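PDB 1A8Q: bromoperoxidase A1 from Streptomyces aureofaciens, which halogenates organic substrates without a heme cofactor, brominating as well as chlorinating, and may be the chlorinating enzyme of 7-chlorotetracycline biosynthesis. Local coordinates for residues P21-H26 and R48-D53; D33-Q38 and E262-D267; S119-V124 and T202-D207. All coordinates share one frame; numbering follows the deposited sequence.

Contact 1 (P21-H26 and R48-D53); sequences PVVFIH and RGIAHD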
ATOM      1  N   PRO A  21     -14.459   6.925  -9.297  1.00 12.05           N
ATOM      2  CA  PRO A  21     -13.034   6.908  -8.976  1.00 11.35           C
ATOM      3  C   PRO A  21     -12.552   5.768  -8.133  1.00 11.95           C
ATOM      4  O   PRO A  21     -13.114   5.433  -7.080  1.00 11.91           O
ATOM      5  CB  PRO A  21     -12.808   8.229  -8.246  1.00 13.99           C
ATOM      6  CG  PRO A  21     -14.128   8.825  -7.937  1.00 15.27           C
ATOM      7  CD  PRO A  21     -15.181   7.998  -8.598  1.00 13.20           C
ATOM      8  N   VAL A  22     -11.394   5.242  -8.516  1.00  8.28           N
ATOM      9  CA  VAL A  22     -10.675   4.198  -7.834  1.00  7.80           C
ATOM     10  C   VAL A  22      -9.281   4.820  -7.540  1.00  9.64           C
ATOM     11  O   VAL A  22      -8.582   5.163  -8.484  1.00  9.55           O
ATOM     12  CB  VAL A  22     -10.532   2.923  -8.632  1.00  9.15           C
ATOM     13  CG1 VAL A  22      -9.831   1.849  -7.785  1.00  9.96           C
ATOM     14  CG2 VAL A  22     -11.887   2.413  -9.129  1.00 12.31           C
ATOM     15  N   VAL A  23      -8.983   5.013  -6.267  1.00  8.24           N
ATOM     16  CA  VAL A  23      -7.741   5.712  -5.886  1.00  8.57           C
ATOM     17  C   VAL A  23      -6.821   4.672  -5.273  1.00  8.95           C
ATOM     18  O   VAL A  23      -7.139   3.994  -4.287  1.00  8.26           O
ATOM     19  CB  VAL A  23      -8.011   6.853  -4.900  1.00 10.20           C
ATOM     20  CG1 VAL A  23      -6.713   7.434  -4.341  1.00 11.61           C
ATOM     21  CG2 VAL A  23      -8.857   7.965  -5.536  1.00 11.15           C
ATOM     22  N   PHE A  24      -5.625   4.552  -5.838  1.00  5.88           N
ATOM     23  CA  PHE A  24      -4.668   3.526  -5.449  1.00  7.80           C
ATOM     24  C   PHE A  24      -3.581   4.125  -4.562  1.00  8.34           C
ATOM     25  O   PHE A  24      -3.103   5.227  -4.873  1.00  8.52           O
ATOM     26  CB  PHE A  24      -4.000   2.911  -6.690  1.00  7.48           C
ATOM     27  CG  PHE A  24      -4.935   2.068  -7.532  1.00  7.27           C
ATOM     28  CD1 PHE A  24      -5.678   2.705  -8.514  1.00  9.31           C
ATOM     29  CD2 PHE A  24      -5.009   0.710  -7.306  1.00  8.26           C
ATOM     30  CE1 PHE A  24      -6.542   1.910  -9.300  1.00  8.59           C
ATOM     31  CE2 PHE A  24      -5.871  -0.079  -8.095  1.00  8.44           C
ATOM     32  CZ  PHE A  24      -6.605   0.556  -9.085  1.00  8.47           C
ATOM     33  N   ILE A  25      -3.258   3.386  -3.492  1.00  6.63           N
ATOM     34  CA  ILE A  25      -2.346   3.913  -2.458  1.00  6.99           C
ATOM     35  C   ILE A  25      -1.204   2.945  -2.306  1.00  7.95           C
ATOM     36  O   ILE A  25      -1.288   1.799  -1.875  1.00  7.77           O
ATOM     37  CB  ILE A  25      -3.108   3.972  -1.088  1.00  6.35           C
ATOM     38  CG1 ILE A  25      -4.358   4.859  -1.212  1.00  9.79           C
ATOM     39  CG2 ILE A  25      -2.189   4.567  -0.004  1.00  6.82           C
ATOM     40  CD1 ILE A  25      -5.291   4.706   0.002  1.00 12.27           C
ATOM     41  N   HIS A  26       0.012   3.361  -2.790  1.00  5.96           N
ATOM     42  CA  HIS A  26       1.118   2.451  -2.895  1.00  5.42           C
ATOM     43  C   HIS A  26       1.885   2.123  -1.605  1.00  5.34           C
ATOM     44  O   HIS A  26       1.669   2.828  -0.636  1.00  6.72           O
ATOM     45  CB  HIS A  26       2.183   3.014  -3.908  1.00  4.66           C
ATOM     46  CG  HIS A  26       2.909   4.237  -3.420  1.00  5.42           C
ATOM     47  ND1 HIS A  26       4.038   4.166  -2.642  1.00  6.54           N
ATOM     48  CD2 HIS A  26       2.631   5.571  -3.625  1.00  5.69           C
ATOM     49  CE1 HIS A  26       4.437   5.404  -2.382  1.00  5.18           C
ATOM     50  NE2 HIS A  26       3.631   6.260  -2.940  1.00  6.54           N
ATOM     51  N   ARG A  48     -12.512   5.554 -13.263  1.00 11.53           N
ATOM     52  CA  ARG A  48     -11.450   6.600 -13.284  1.00 11.13           C
ATOM     53  C   ARG A  48     -10.380   6.043 -12.338  1.00 11.71           C
ATOM     54  O   ARG A  48     -10.724   5.765 -11.185  1.00 13.05           O
ATOM     55  CB  ARG A  48     -12.030   7.893 -12.804  1.00 12.32           C
ATOM     56  CG  ARG A  48     -11.069   9.064 -12.730  1.00 11.73           C
ATOM     57  CD  ARG A  48     -11.793  10.352 -12.369  1.00 12.60           C
ATOM     58  NE  ARG A  48     -10.823  11.438 -12.190  1.00 11.82           N
ATOM     59  CZ  ARG A  48     -11.237  12.629 -11.737  1.00 14.44           C
ATOM     60  NH1 ARG A  48     -12.537  12.836 -11.450  1.00 16.58           N
ATOM     61  NH2 ARG A  48     -10.405  13.634 -11.560  1.00 15.51           N
ATOM     62  N   GLY A  49      -9.120   6.038 -12.782  1.00 11.02           N
ATOM     63  CA  GLY A  49      -8.095   5.411 -11.919  1.00  9.02           C
ATOM     64  C   GLY A  49      -7.120   6.519 -11.547  1.00  8.57           C
ATOM     65  O   GLY A  49      -6.611   7.207 -12.432  1.00  9.51           O
ATOM     66  N   ILE A  50      -6.852   6.644 -10.230  1.00  7.45           N
ATOM     67  CA  ILE A  50      -5.962   7.695  -9.779  1.00  8.89           C
ATOM     68  C   ILE A  50      -4.887   7.064  -8.898  1.00  7.20           C
ATOM     69  O   ILE A  50      -5.176   6.195  -8.082  1.00  7.65           O
ATOM     70  CB  ILE A  50      -6.734   8.736  -8.926  1.00  9.79           C
ATOM     71  CG1 ILE A  50      -7.620   9.594  -9.851  1.00 13.46           C
ATOM     72  CG2 ILE A  50      -5.825   9.685  -8.154  1.00 10.64           C
ATOM     73  CD1 ILE A  50      -8.831  10.152  -9.143  1.00 16.73           C
ATOM     74  N   ALA A  51      -3.615   7.497  -9.075  1.00  6.28           N
ATOM     75  CA  ALA A  51      -2.589   6.921  -8.178  1.00  6.16           C
ATOM     76  C   ALA A  51      -1.562   8.015  -7.891  1.00  7.68           C
ATOM     77  O   ALA A  51      -0.952   8.566  -8.802  1.00  7.68           O
ATOM     78  CB  ALA A  51      -1.897   5.696  -8.755  1.00  6.61           C
ATOM     79  N   HIS A  52      -1.457   8.358  -6.591  1.00  6.07           N
ATOM     80  CA  HIS A  52      -0.577   9.444  -6.190  1.00  7.26           C
ATOM     81  C   HIS A  52       0.721   8.874  -5.652  1.00  6.87           C
ATOM     82  O   HIS A  52       0.823   7.696  -5.320  1.00  9.32           O
ATOM     83  CB  HIS A  52      -1.177  10.341  -5.083  1.00  8.42           C
ATOM     84  CG  HIS A  52      -1.574   9.582  -3.850  1.00 10.54           C
ATOM     85  ND1 HIS A  52      -2.457   8.539  -3.880  1.00 10.20           N
ATOM     86  CD2 HIS A  52      -1.175   9.720  -2.545  1.00 10.83           C
ATOM     87  CE1 HIS A  52      -2.647   8.059  -2.668  1.00 11.63           C
ATOM     88  NE2 HIS A  52      -1.885   8.761  -1.827  1.00 10.78           N
ATOM     89  N   ASP A  53       1.750   9.725  -5.621  1.00  5.16           N
ATOM     90  CA  ASP A  53       3.022   9.362  -5.035  1.00  5.47           C
ATOM     91  C   ASP A  53       3.081  10.007  -3.624  1.00  3.89           C
ATOM     92  O   ASP A  53       2.857  11.221  -3.501  1.00  5.00           O
ATOM     93  CB  ASP A  53       4.175   9.997  -5.842  1.00  6.26           C
ATOM     94  CG  ASP A  53       4.344   9.363  -7.234  1.00  8.60           C
ATOM     95  OD1 ASP A  53       3.748   8.320  -7.554  1.00  8.65           O
ATOM     96  OD2 ASP A  53       5.144   9.937  -8.014  1.00  8.26           O
TER
HETATM   97  O   HOH W   1      -0.308   5.230  -5.191  1.00  8.36           O

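Contact 2 (D33-Q38 and E262-D267); sequences DAWQDQ and EKFNRD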
ATOM      1  N   ASP A  33       3.775   4.385  -9.790  1.00  8.05           N
ATOM      2  CA  ASP A  33       4.059   3.474 -10.905  1.00  8.45           C
ATOM      3  C   ASP A  33       3.892   2.016 -10.548  1.00  7.33           C
ATOM      4  O   ASP A  33       3.801   1.152 -11.436  1.00  9.03           O
ATOM      5  CB  ASP A  33       5.523   3.624 -11.377  1.00  9.61           C
ATOM      6  CG  ASP A  33       5.720   4.852 -12.244  1.00 12.04           C
ATOM      7  OD1 ASP A  33       4.708   5.418 -12.661  1.00 12.43           O
ATOM      8  OD2 ASP A  33       6.897   5.273 -12.459  1.00 12.88           O
ATOM      9  N   ALA A  34       3.832   1.611  -9.270  1.00  5.01           N
ATOM     10  CA  ALA A  34       3.585   0.271  -8.809  1.00  6.87           C
ATOM     11  C   ALA A  34       2.142  -0.160  -9.116  1.00  8.17           C
ATOM     12  O   ALA A  34       1.889  -1.335  -8.845  1.00 10.61           O
ATOM     13  CB  ALA A  34       3.783   0.113  -7.298  1.00  7.89           C
ATOM     14  N   TRP A  35       1.333   0.715  -9.653  1.00  6.54           N
ATOM     15  CA  TRP A  35      -0.054   0.354  -9.913  1.00  6.11           C
ATOM     16  C   TRP A  35      -0.391   0.469 -11.395  1.00  6.93           C
ATOM     17  O   TRP A  35      -1.582   0.398 -11.733  1.00  9.58           O
ATOM     18  CB  TRP A  35      -0.951   1.373  -9.201  1.00  6.51           C
ATOM     19  CG  TRP A  35      -0.944   1.245  -7.688  1.00  6.02           C
ATOM     20  CD1 TRP A  35      -0.601   2.216  -6.810  1.00  8.26           C
ATOM     21  CD2 TRP A  35      -1.509   0.161  -6.937  1.00  7.12           C
ATOM     22  NE1 TRP A  35      -0.846   1.771  -5.509  1.00  7.95           N
ATOM     23  CE2 TRP A  35      -1.401   0.525  -5.566  1.00  8.26           C
ATOM     24  CE3 TRP A  35      -1.969  -1.105  -7.250  1.00  7.14           C
ATOM     25  CZ2 TRP A  35      -1.821  -0.349  -4.550  1.00 10.27           C
ATOM     26  CZ3 TRP A  35      -2.432  -1.967  -6.251  1.00  9.11           C
ATOM     27  CH2 TRP A  35      -2.304  -1.582  -4.890  1.00  7.18           C
ATOM     28  N   GLN A  36       0.571   0.683 -12.294  1.00  6.72           N
ATOM     29  CA  GLN A  36       0.122   0.924 -13.681  1.00  7.75           C
ATOM     30  C   GLN A  36      -0.710  -0.221 -14.230  1.00  7.54           C
ATOM     31  O   GLN A  36      -1.617   0.079 -15.010  1.00  9.48           O
ATOM     32  CB  GLN A  36       1.355   1.163 -14.570  1.00  9.10           C
ATOM     33  CG  GLN A  36       1.888   2.567 -14.193  1.00 11.50           C
ATOM     34  CD  GLN A  36       2.483   3.288 -15.393  1.00 14.61           C
ATOM     35  OE1 GLN A  36       2.070   3.039 -16.528  1.00 13.39           O
ATOM     36  NE2 GLN A  36       3.433   4.180 -15.125  1.00 17.12           N
ATOM     37  N   ASP A  37      -0.397  -1.473 -13.913  1.00  7.45           N
ATOM     38  CA  ASP A  37      -1.209  -2.576 -14.448  1.00 10.74           C
ATOM     39  C   ASP A  37      -2.671  -2.437 -13.997  1.00 10.44           C
ATOM     40  O   ASP A  37      -3.580  -2.671 -14.807  1.00  9.20           O
ATOM     41  CB  ASP A  37      -0.626  -3.885 -13.995  1.00 13.48           C
ATOM     42  CG  ASP A  37       0.740  -4.223 -14.583  1.00 16.82           C
ATOM     43  OD1 ASP A  37       0.874  -4.590 -15.759  1.00 17.59           O
ATOM     44  OD2 ASP A  37       1.691  -4.243 -13.788  1.00 18.66           O
ATOM     45  N   GLN A  38      -2.874  -2.146 -12.726  1.00  8.46           N
ATOM     46  CA  GLN A  38      -4.228  -2.025 -12.190  1.00  7.13           C
ATOM     47  C   GLN A  38      -4.933  -0.790 -12.651  1.00  8.38           C
ATOM     48  O   GLN A  38      -6.156  -0.775 -12.875  1.00  8.29           O
ATOM     49  CB  GLN A  38      -4.196  -2.021 -10.617  1.00  7.09           C
ATOM     50  CG  GLN A  38      -3.796  -3.389 -10.114  1.00  8.63           C
ATOM     51  CD  GLN A  38      -2.361  -3.786 -10.329  1.00  8.96           C
ATOM     52  OE1 GLN A  38      -1.455  -2.971 -10.150  1.00  9.46           O
ATOM     53  NE2 GLN A  38      -2.149  -5.041 -10.702  1.00  9.61           N
ATOM     54  N   GLU A 262      -2.835 -10.726 -12.751  1.00 10.69           N
ATOM     55  CA  GLU A 262      -4.115 -10.888 -13.455  1.00 12.22           C
ATOM     56  C   GLU A 262      -5.216 -11.446 -12.527  1.00 12.87           C
ATOM     57  O   GLU A 262      -6.382 -11.049 -12.699  1.00 13.06           O
ATOM     58  CB  GLU A 262      -3.952 -11.823 -14.643  1.00 14.32           C
ATOM     59  CG  GLU A 262      -3.082 -11.196 -15.725  1.00 15.97           C
ATOM     60  CD  GLU A 262      -1.592 -11.299 -15.534  1.00 19.58           C
ATOM     61  OE1 GLU A 262      -1.032 -11.971 -14.658  1.00 19.44           O
ATOM     62  OE2 GLU A 262      -0.834 -10.662 -16.319  1.00 22.11           O
ATOM     63  N   LYS A 263      -4.785 -12.279 -11.596  1.00 12.68           N
ATOM     64  CA  LYS A 263      -5.753 -12.806 -10.608  1.00 12.78           C
ATOM     65  C   LYS A 263      -6.275 -11.658  -9.777  1.00 12.89           C
ATOM     66  O   LYS A 263      -7.490 -11.540  -9.518  1.00 12.16           O
ATOM     67  CB  LYS A 263      -5.083 -13.921  -9.811  1.00 16.18           C
ATOM     68  CG  LYS A 263      -5.922 -14.572  -8.719  1.00 18.80           C
ATOM     69  CD  LYS A 263      -4.975 -15.409  -7.843  1.00 21.69           C
ATOM     70  CE  LYS A 263      -5.775 -16.134  -6.767  1.00 24.94           C
ATOM     71  NZ  LYS A 263      -4.939 -17.297  -6.296  1.00 26.26           N
ATOM     72  N   PHE A 264      -5.373 -10.748  -9.295  1.00 10.56           N
ATOM     73  CA  PHE A 264      -5.830  -9.628  -8.495  1.00 10.66           C
ATOM     74  C   PHE A 264      -6.702  -8.710  -9.311  1.00  9.95           C
ATOM     75  O   PHE A 264      -7.728  -8.205  -8.857  1.00 10.89           O
ATOM     76  CB  PHE A 264      -4.624  -8.816  -7.912  1.00  9.87           C
ATOM     77  CG  PHE A 264      -5.069  -7.634  -7.102  1.00 11.26           C
ATOM     78  CD1 PHE A 264      -5.722  -7.823  -5.867  1.00 11.19           C
ATOM     79  CD2 PHE A 264      -4.851  -6.339  -7.527  1.00 11.34           C
ATOM     80  CE1 PHE A 264      -6.180  -6.733  -5.164  1.00 10.67           C
ATOM     81  CE2 PHE A 264      -5.250  -5.244  -6.786  1.00 12.76           C
ATOM     82  CZ  PHE A 264      -5.917  -5.442  -5.589  1.00 12.89           C
ATOM     83  N   ASN A 265      -6.339  -8.416 -10.576  1.00  8.73           N
ATOM     84  CA  ASN A 265      -7.156  -7.525 -11.371  1.00  9.82           C
ATOM     85  C   ASN A 265      -8.596  -8.098 -11.499  1.00  8.97           C
ATOM     86  O   ASN A 265      -9.549  -7.317 -11.439  1.00  9.24           O
ATOM     87  CB  ASN A 265      -6.531  -7.389 -12.767  1.00  8.65           C
ATOM     88  CG  ASN A 265      -5.268  -6.531 -12.806  1.00 12.78           C
ATOM     89  OD1 ASN A 265      -4.947  -5.932 -11.782  1.00 14.62           O
ATOM     90  ND2 ASN A 265      -4.635  -6.484 -13.984  1.00 13.22           N
ATOM     91  N   ARG A 266      -8.675  -9.391 -11.684  1.00 11.96           N
ATOM     92  CA  ARG A 266     -10.000 -10.056 -11.832  1.00 13.85           C
ATOM     93  C   ARG A 266     -10.815  -9.909 -10.545  1.00 14.28           C
ATOM     94  O   ARG A 266     -11.968  -9.460 -10.563  1.00 15.43           O
ATOM     95  CB  ARG A 266      -9.739 -11.517 -12.133  1.00 19.67           C
ATOM     96  CG  ARG A 266     -10.874 -12.380 -12.663  1.00 27.78           C
ATOM     97  CD  ARG A 266     -10.249 -13.396 -13.634  1.00 33.44           C
ATOM     98  NE  ARG A 266     -11.086 -13.635 -14.812  1.00 39.24           N
ATOM     99  CZ  ARG A 266     -11.461 -14.847 -15.225  1.00 41.53           C
ATOM    100  NH1 ARG A 266     -11.083 -15.958 -14.597  1.00 43.23           N
ATOM    101  NH2 ARG A 266     -12.237 -14.967 -16.294  1.00 43.29           N
ATOM    102  N   ASP A 267     -10.177 -10.129  -9.400  1.00 12.45           N
ATOM    103  CA  ASP A 267     -10.866  -9.968  -8.115  1.00 12.84           C
ATOM    104  C   ASP A 267     -11.283  -8.539  -7.843  1.00 11.81           C
ATOM    105  O   ASP A 267     -12.311  -8.246  -7.237  1.00 11.36           O
ATOM    106  CB  ASP A 267     -10.047 -10.500  -6.928  1.00 14.43           C
ATOM    107  CG  ASP A 267     -10.047 -12.006  -6.881  1.00 17.32           C
ATOM    108  OD1 ASP A 267     -11.017 -12.630  -7.424  1.00 18.72           O
ATOM    109  OD2 ASP A 267      -9.124 -12.649  -6.351  1.00 16.56           O
TER

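Contact 3 (S119-V124 and T202-D207); sequences SAIPPV and TDFTED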
ATOM      1  N   SER A 119      -2.340  -7.085   0.917  1.00  6.23           N
ATOM      2  CA  SER A 119      -1.086  -7.401   1.630  1.00  8.50           C
ATOM      3  C   SER A 119      -0.733  -6.250   2.553  1.00  9.89           C
ATOM      4  O   SER A 119       0.422  -5.781   2.548  1.00  9.28           O
ATOM      5  CB  SER A 119       0.042  -7.614   0.606  1.00  9.50           C
ATOM      6  OG  SER A 119      -0.403  -8.542  -0.427  1.00 12.27           O
ATOM      7  N   ALA A 120      -1.692  -5.800   3.366  1.00  7.88           N
ATOM      8  CA  ALA A 120      -1.569  -4.582   4.109  1.00  7.98           C
ATOM      9  C   ALA A 120      -1.186  -4.785   5.574  1.00  9.69           C
ATOM     10  O   ALA A 120      -1.511  -5.821   6.149  1.00  8.29           O
ATOM     11  CB  ALA A 120      -2.901  -3.824   4.029  1.00  9.34           C
ATOM     12  N   ILE A 121      -0.587  -3.756   6.145  1.00  9.23           N
ATOM     13  CA  ILE A 121      -0.113  -3.824   7.516  1.00  8.70           C
ATOM     14  C   ILE A 121      -1.137  -3.869   8.642  1.00  9.66           C
ATOM     15  O   ILE A 121      -0.712  -4.361   9.705  1.00  9.68           O
ATOM     16  CB  ILE A 121       0.888  -2.681   7.794  1.00  8.49           C
ATOM     17  CG1 ILE A 121       0.233  -1.304   7.718  1.00  8.68           C
ATOM     18  CG2 ILE A 121       2.104  -2.809   6.844  1.00  9.13           C
ATOM     19  CD1 ILE A 121       1.179  -0.166   8.135  1.00 10.43           C
ATOM     20  N   PRO A 122      -2.344  -3.370   8.541  1.00  9.92           N
ATOM     21  CA  PRO A 122      -3.256  -3.416   9.718  1.00 10.67           C
ATOM     22  C   PRO A 122      -3.497  -4.842  10.106  1.00 11.35           C
ATOM     23  O   PRO A 122      -3.487  -5.775   9.307  1.00 11.10           O
ATOM     24  CB  PRO A 122      -4.524  -2.694   9.257  1.00  9.90           C
ATOM     25  CG  PRO A 122      -4.034  -1.804   8.133  1.00 11.12           C
ATOM     26  CD  PRO A 122      -2.990  -2.670   7.448  1.00  9.94           C
ATOM     27  N   PRO A 123      -3.740  -5.090  11.425  1.00 10.48           N
ATOM     28  CA  PRO A 123      -3.847  -4.061  12.405  1.00  9.63           C
ATOM     29  C   PRO A 123      -2.540  -3.520  12.989  1.00  8.92           C
ATOM     30  O   PRO A 123      -2.492  -2.326  13.234  1.00  9.32           O
ATOM     31  CB  PRO A 123      -4.616  -4.748  13.580  1.00 10.71           C
ATOM     32  CG  PRO A 123      -5.087  -6.035  13.023  1.00 13.02           C
ATOM     33  CD  PRO A 123      -4.184  -6.442  11.894  1.00 11.95           C
ATOM     34  N   VAL A 124      -1.589  -4.369  13.248  1.00 10.05           N
ATOM     35  CA  VAL A 124      -0.303  -3.927  13.798  1.00 10.37           C
ATOM     36  C   VAL A 124       0.734  -4.980  13.468  1.00 10.12           C
ATOM     37  O   VAL A 124       0.484  -6.172  13.558  1.00 11.80           O
ATOM     38  CB  VAL A 124      -0.355  -3.576  15.298  1.00 13.16           C
ATOM     39  CG1 VAL A 124      -0.793  -4.762  16.133  1.00 15.34           C
ATOM     40  CG2 VAL A 124       1.000  -3.039  15.745  1.00 13.13           C
ATOM     41  N   THR A 202       2.934   1.236  14.298  1.00 13.70           N
ATOM     42  CA  THR A 202       1.645   1.920  14.481  1.00 14.33           C
ATOM     43  C   THR A 202       0.519   0.905  14.551  1.00 13.11           C
ATOM     44  O   THR A 202       0.482  -0.013  13.750  1.00 11.89           O
ATOM     45  CB  THR A 202       1.381   2.919  13.338  1.00 14.24           C
ATOM     46  OG1 THR A 202       2.454   3.880  13.271  1.00 14.65           O
ATOM     47  CG2 THR A 202       0.061   3.647  13.508  1.00 14.25           C
ATOM     48  N   ASP A 203      -0.388   1.109  15.519  1.00 13.68           N
ATOM     49  CA  ASP A 203      -1.511   0.146  15.637  1.00 12.58           C
ATOM     50  C   ASP A 203      -2.756   0.774  15.066  1.00 12.50           C
ATOM     51  O   ASP A 203      -3.212   1.860  15.489  1.00 14.55           O
ATOM     52  CB  ASP A 203      -1.640  -0.182  17.140  1.00 16.26           C
ATOM     53  CG  ASP A 203      -2.716  -1.171  17.468  1.00 18.12           C
ATOM     54  OD1 ASP A 203      -3.605  -1.413  16.637  1.00 17.50           O
ATOM     55  OD2 ASP A 203      -2.711  -1.771  18.569  1.00 19.11           O
ATOM     56  N   PHE A 204      -3.396   0.099  14.093  1.00 11.70           N
ATOM     57  CA  PHE A 204      -4.589   0.664  13.466  1.00 10.69           C
ATOM     58  C   PHE A 204      -5.853  -0.068  13.907  1.00 13.30           C
ATOM     59  O   PHE A 204      -6.907   0.149  13.312  1.00 12.36           O
ATOM     60  CB  PHE A 204      -4.525   0.468  11.913  1.00 10.93           C
ATOM     61  CG  PHE A 204      -3.293   1.167  11.349  1.00  9.60           C
ATOM     62  CD1 PHE A 204      -3.324   2.515  11.079  1.00 11.63           C
ATOM     63  CD2 PHE A 204      -2.143   0.429  11.173  1.00 11.41           C
ATOM     64  CE1 PHE A 204      -2.178   3.157  10.588  1.00 10.41           C
ATOM     65  CE2 PHE A 204      -0.976   1.066  10.689  1.00 10.76           C
ATOM     66  CZ  PHE A 204      -1.039   2.413  10.399  1.00 10.39           C
ATOM     67  N   THR A 205      -5.761  -0.840  14.992  1.00 13.75           N
ATOM     68  CA  THR A 205      -6.985  -1.573  15.396  1.00 14.78           C
ATOM     69  C   THR A 205      -8.178  -0.660  15.575  1.00 12.74           C
ATOM     70  O   THR A 205      -9.259  -1.006  15.063  1.00 13.90           O
ATOM     71  CB  THR A 205      -6.686  -2.330  16.707  1.00 13.93           C
ATOM     72  OG1 THR A 205      -5.590  -3.215  16.531  1.00 16.25           O
ATOM     73  CG2 THR A 205      -7.892  -3.186  17.119  1.00 16.99           C
ATOM     74  N   GLU A 206      -8.059   0.462  16.276  1.00 14.34           N
ATOM     75  CA  GLU A 206      -9.211   1.341  16.496  1.00 15.35           C
ATOM     76  C   GLU A 206      -9.734   2.048  15.261  1.00 15.38           C
ATOM     77  O   GLU A 206     -10.938   2.326  15.151  1.00 16.25           O
ATOM     78  CB  GLU A 206      -8.938   2.303  17.647  1.00 17.89           C
ATOM     79  CG  GLU A 206      -8.681   1.539  18.954  1.00 19.53           C
ATOM     80  CD  GLU A 206      -9.858   0.672  19.380  1.00 20.81           C
ATOM     81  OE1 GLU A 206     -10.979   1.225  19.472  1.00 22.32           O
ATOM     82  OE2 GLU A 206      -9.708  -0.551  19.579  1.00 21.87           O
ATOM     83  N   ASP A 207      -8.851   2.299  14.278  1.00 12.45           N
ATOM     84  CA  ASP A 207      -9.323   2.839  13.014  1.00 12.71           C
ATOM     85  C   ASP A 207     -10.149   1.810  12.229  1.00 11.42           C
ATOM     86  O   ASP A 207     -11.142   2.196  11.592  1.00 12.81           O
ATOM     87  CB  ASP A 207      -8.119   3.236  12.126  1.00 14.16           C
ATOM     88  CG  ASP A 207      -7.356   4.443  12.635  1.00 18.13           C
ATOM     89  OD1 ASP A 207      -7.941   5.396  13.200  1.00 19.27           O
ATOM     90  OD2 ASP A 207      -6.129   4.437  12.449  1.00 18.35           O
TER

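Contact 1 (P21-H26 and R48-D53)
Val22 and Phe24 hold residues 21-26 against residues 48-53 through the three bonds of a parallel ladder. Val22 N donates to Arg48 O at 2.8 Å, Val22 O accepts from Ile50 N, and Phe24 N closes on Ile50 O with an N-H...O angle of 168°. The CA-H groups of Pro21, Gly49 and Val23 lie against the same carbonyl oxygens in the weaker contacts usual beside such bonds. Beyond Phe24 the strands part, and a water takes over: it donates to Phe24 O and to His52 O, the latter at 2.7 Å, and accepts a weak bond from His26 N. At this end the CD2 edge of the His26 ring faces His52 O in plane, 3.3 Å away.

Packing follows both faces of the sheet. Phe24 CG stands beside its own backbone N (chi1 -69°), which brings ring atom CD1 to 3.6 Å from Ile50 O, edge-on, while Phe24 CB rests on Ala51 CB. On the other face the Val23 and Ile50 side chains cross obliquely, CG2 of the one against CB of the other. His52 lays its ring edge, through CE1, along Ile25 CG1 at 3.9 Å, while its NE2 bonds Glu99. At the opposite end the extended Arg48 chain carries its guanidinium to a salt bridge with Asp15.

With helix 36-44 between them, the two strands form a beta-alpha-beta unit of the alpha/beta hydrolase sheet. His26 begins the loop that in relatives usually contributes to the oxyanion hole.

Contact 2 (D33-Q38 and E262-D267)
Gln38 and Asn265 supply the one hydrogen bond between residues 33-38 and helical residues 262-267. Gln38 NE2 donates to Asn265 OD1 at 3.1 Å with an N-H...O angle of 146°, and the donor is tilted out of the acceptor's carbonyl plane, so the bond is somewhat bent. The two amide planes are turned 59° apart. The geometry of the bond follows from the shape of the glutamine: a bend at chi2 (71°) folds the side chain back, leaving CG as well as NE2 against Asn265 OD1, with CG only 3.3 Å from that oxygen. Gln38 NE2 also donates to Ala255 O, and the buried amide is thereby held between a helix side chain and a loop carbonyl.

Apolar contact flanks this bond. Phe264 projects toward the opposite segment and meets Gln38 CG at the edge of its ring, 4.1 Å from CD2. A looser touch, 4.4 Å from Trp35 CZ3 to Phe264 CE2, brings the six-membered end of the indole up to the same phenyl ring. The indole also meets the Phe24 ring and touches His26, Val91 and His93.

At the margin, Asp37 OD1 stays 6.3 Å from Glu262 OE2, a like-charge pair whose repulsion is probably eased by the salt bridge from Lys261 to Asp37.

Trp35 is the N-cap residue of helix 36-44, so the contact joins the start of that helix to the C-terminal helix 260-272. Both helices cover the same face of the central sheet, as the first and last helices do in the alpha/beta hydrolase fold.

Contact 3 (S119-V124 and T202-D207)
Pro123 and Phe204 meet where the chain leaves the central sheet for the helical cap and where it returns, the cap being the insertion that many alpha/beta hydrolases carry, here between strands 112-118 and 215-220. Within residues 202-207 an Asx turn shapes the return. Asp203 OD1 accepts from Thr205 N at 2.8 Å, nearly along its C-O axis, and, with the syn lone pair of Asp203 OD1, from Thr205 OG1, a double grip on one oxygen just before helix 205-208.

The only hydrogen bond between the two segments joins backbone atoms. Phe204 N donates to Pro123 O at 2.7 Å, almost perfectly straight at 178° and in the carbonyl plane. The peptide bond before Pro123 is cis, which turns the chain sharply just ahead of this carbonyl. Phe204 CG lies beside its own N (chi1 -60°), and the ring edge therefore runs close to the same acceptor, with CD2 3.5 Å from Pro123 O.

Around this bond the packing is mostly apolar. Ile121 places CG1 between its backbone N and carbonyl carbon (chi1 65°) and brings CD1 obliquely up to the ring, 3.6 Å from Phe204 CE2. Phe204 CB sits against Pro122 CB. Next to it, Pro123 CB touches Thr205 OG1 at 3.5 Å, and Val124 fits over the Asp203 backbone with CG2 3.7 Å from Thr202 O.

Ile121 comes within about 5 Å, side chain to side chain, of the catalytic Ser94. Phe204 meets Phe69 of helix 69-82 edge-to-face and leans on Ala101 and Arg102 of helix 96-107, whereas Pro123 and Thr205 rest on Ile238 of helix 232-238.

In the fold
Contacts 1 and 2 share one neighbourhood: helix 36-44 connects the strands of contact 1 and begins in contact 2, and Trp35 and Gln38 touch Phe24 directly. Contact 3 lies on the other side of the chain's centre, about 20 Å from contact 1 between centres, and touches neither. Contact 1 is sheet core, zipped by repeated backbone bonds until a water replaces them. Contact 2, also largely buried, joins helices far apart in sequence through side-chain chemistry alone. Contact 3, only partly buried, pairs a loop with the turn that leads into a short helix. In this protein the strand pair relies on backbone bonds, the helix pair on side chains, and the loop contact on both.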